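Local coordinates for protein carboxynorspermidine decarboxylase (Campylobacter jejuni subsp. jejuni 81116, PDB 3N29) that probably decarboxylates carboxynorspermidine to norspermidine with the help of pyridoxal phosphate, as a beta/alpha-barrel-fold basic amino acid decarboxylase, at residues Ile311-Ser316 / Thr326-Lys331. Sequence-based numbering, arbitrary orientation.
Sequences IMPYTS and TRENEK
The type I beta turn Thr326-Asn329, which follows strand 321-325 of the beta domain, rests on the loop that leads from helix 307-311 into that same strand, and the two meet at the surface through Thr315 with Thr326 and Pro313 with Glu328. Thr315 OG1 comes within 3.2 Å of the Thr326 methyl, CG2, the two side chains crossing at about a right angle. Two waters make the polar link. One joins Thr315 OG1 (2.6 Å) to the backbone N of Arg327; the other also binds Thr315 OG1 and donates to Glu328 OE1 at 2.6 Å. The Glu328 chain bends at chi2 (71°), bringing its carboxylate up to the CB-CG edge of the ring of Pro313, a residue preceded by a cis peptide, with OE2 3.5 Å from Pro313 CB. Arg327 pairs with that same oxygen and is itself tied through NE to Gly352 O. Asn329 N bonds to Thr326 O within the turn, and Thr326 OG1 accepts Glu330 N, just beyond it, at 3.1 Å and, weakly, Glu328 N. In one of two modelled conformers of Arg327, the salt bridge runs from NH1 to Glu328 OE2 (2.9 Å), which lies in the guanidinium plane and receives the bond on its anti side.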
loop_
_atom_site.group_PDB
_atom_site.type_symbol
_atom_site.label_atom_id
_atom_site.label_comp_id
_atom_site.label_asym_id
_atom_site.label_seq_id
_atom_site.Cartn_x
_atom_site.Cartn_y
_atom_site.Cartn_z
ATOM N N ILE A 311 -1.226 1.983 -8.435
ATOM C CA ILE A 311 -0.449 3.220 -8.258
ATOM C C ILE A 311 0.103 3.785 -9.554
ATOM O O ILE A 311 -0.021 4.994 -9.810
ATOM C CB ILE A 311 0.660 3.029 -7.181
ATOM C CG1 ILE A 311 -0.020 2.827 -5.798
ATOM C CG2 ILE A 311 1.696 4.226 -7.095
ATOM C CD1 ILE A 311 0.936 2.260 -4.722
ATOM N N MET A 312 0.657 2.931 -10.409
ATOM C CA MET A 312 1.404 3.405 -11.593
ATOM C C MET A 312 0.488 4.131 -12.593
ATOM O O MET A 312 0.780 5.255 -12.948
ATOM C CB MET A 312 2.199 2.284 -12.287
ATOM C CG MET A 312 3.460 1.868 -11.552
ATOM S SD MET A 312 4.414 0.549 -12.373
ATOM C CE MET A 312 4.378 1.097 -14.093
ATOM N N PRO A 313 -0.619 3.497 -13.053
ATOM C CA PRO A 313 -1.177 2.161 -12.949
ATOM C C PRO A 313 -0.567 1.294 -14.090
ATOM O O PRO A 313 0.103 1.828 -14.956
ATOM C CB PRO A 313 -2.712 2.390 -13.154
ATOM C CG PRO A 313 -2.793 3.689 -14.047
ATOM C CD PRO A 313 -1.457 4.424 -13.857
ATOM N N TYR A 314 -0.697 -0.038 -14.035
ATOM C CA TYR A 314 -0.322 -0.874 -15.182
ATOM C C TYR A 314 -1.149 -2.126 -15.046
ATOM O O TYR A 314 -1.775 -2.351 -14.003
ATOM C CB TYR A 314 1.217 -1.146 -15.241
ATOM C CG TYR A 314 1.677 -2.298 -14.319
ATOM C CD1 TYR A 314 1.758 -3.588 -14.809
ATOM C CD2 TYR A 314 2.020 -2.076 -12.965
ATOM C CE1 TYR A 314 2.242 -4.684 -14.007
ATOM C CE2 TYR A 314 2.442 -3.160 -12.134
ATOM C CZ TYR A 314 2.525 -4.484 -12.687
ATOM O OH TYR A 314 2.901 -5.593 -11.937
ATOM N N THR A 315 -1.134 -2.960 -16.062
ATOM C CA THR A 315 -1.962 -4.158 -16.050
ATOM C C THR A 315 -1.073 -5.377 -16.070
ATOM O O THR A 315 -0.254 -5.521 -16.954
ATOM C CB THR A 315 -2.969 -4.159 -17.278
ATOM O OG1 THR A 315 -3.740 -2.962 -17.253
ATOM C CG2 THR A 315 -3.846 -5.405 -17.315
ATOM N N SER A 316 -1.268 -6.288 -15.114
ATOM C CA SER A 316 -0.510 -7.527 -15.119
ATOM C C SER A 316 -0.895 -8.446 -16.242
ATOM O O SER A 316 -2.075 -8.580 -16.575
ATOM C CB SER A 316 -0.685 -8.241 -13.786
ATOM O OG SER A 316 0.123 -9.422 -13.705
ATOM N N THR A 326 -7.759 -2.563 -19.886
ATOM C CA THR A 326 -7.362 -2.236 -18.513
ATOM C C THR A 326 -8.499 -1.889 -17.613
ATOM O O THR A 326 -9.646 -1.579 -18.025
ATOM C CB THR A 326 -6.325 -1.058 -18.529
ATOM O OG1 THR A 326 -6.998 0.159 -18.773
ATOM C CG2 THR A 326 -5.173 -1.232 -19.585
ATOM N N ARG A 327 -8.228 -1.925 -16.302
ATOM C CA ARG A 327 -9.173 -1.432 -15.285
ATOM C C ARG A 327 -9.633 -0.038 -15.570
ATOM O O ARG A 327 -10.781 0.326 -15.235
ATOM C CB ARG A 327 -8.440 -1.424 -13.913
ATOM C CG ARG A 327 -9.135 -0.805 -12.720
ATOM C CD ARG A 327 -8.186 -0.766 -11.534
ATOM N NE ARG A 327 -8.630 0.096 -10.426
ATOM C CZ ARG A 327 -8.234 1.336 -10.238
ATOM N NH1 ARG A 327 -7.438 1.928 -11.097
ATOM N NH2 ARG A 327 -8.652 1.995 -9.209
ATOM N N GLU A 328 -8.750 0.772 -16.174
ATOM C CA GLU A 328 -9.102 2.161 -16.509
ATOM C C GLU A 328 -9.836 2.282 -17.875
ATOM O O GLU A 328 -9.993 3.389 -18.408
ATOM C CB GLU A 328 -7.856 3.076 -16.474
ATOM C CG GLU A 328 -6.990 3.029 -15.095
ATOM C CD GLU A 328 -6.135 1.698 -14.805
ATOM O OE1 GLU A 328 -5.644 0.959 -15.710
ATOM O OE2 GLU A 328 -5.984 1.386 -13.596
ATOM N N ASN A 329 -10.288 1.151 -18.410
ATOM C CA ASN A 329 -11.045 1.090 -19.686
ATOM C C ASN A 329 -10.283 1.418 -20.942
ATOM O O ASN A 329 -10.875 1.819 -21.932
ATOM C CB ASN A 329 -12.340 1.912 -19.633
ATOM C CG ASN A 329 -13.270 1.416 -18.555
ATOM O OD1 ASN A 329 -13.571 0.231 -18.492
ATOM N ND2 ASN A 329 -13.699 2.297 -17.692
ATOM N N GLU A 330 -8.981 1.267 -20.909
ATOM C CA GLU A 330 -8.198 1.438 -22.097
ATOM C C GLU A 330 -8.262 0.142 -22.914
ATOM O O GLU A 330 -7.907 -0.930 -22.430
ATOM C CB GLU A 330 -6.750 1.749 -21.755
ATOM C CG GLU A 330 -6.008 2.236 -22.936
ATOM C CD GLU A 330 -4.482 2.255 -22.779
ATOM O OE1 GLU A 330 -4.000 2.172 -21.629
ATOM O OE2 GLU A 330 -3.785 2.333 -23.853
ATOM N N LYS A 331 -8.595 0.269 -24.180
ATOM C CA LYS A 331 -8.672 -0.878 -25.076
ATOM C C LYS A 331 -7.275 -1.291 -25.463
ATOM O O LYS A 331 -6.505 -0.434 -25.909
ATOM C CB LYS A 331 -9.484 -0.555 -26.348
ATOM C CG LYS A 331 -9.794 -1.804 -27.136
ATOM C CD LYS A 331 -10.795 -1.528 -28.272
ATOM C CE LYS A 331 -10.847 -2.789 -29.149
ATOM N NZ LYS A 331 -11.941 -2.740 -30.115
HETATM O O HOH W 1 -5.757 -2.988 -15.573
HETATM O O HOH W 2 -3.410 -0.210 -16.371
#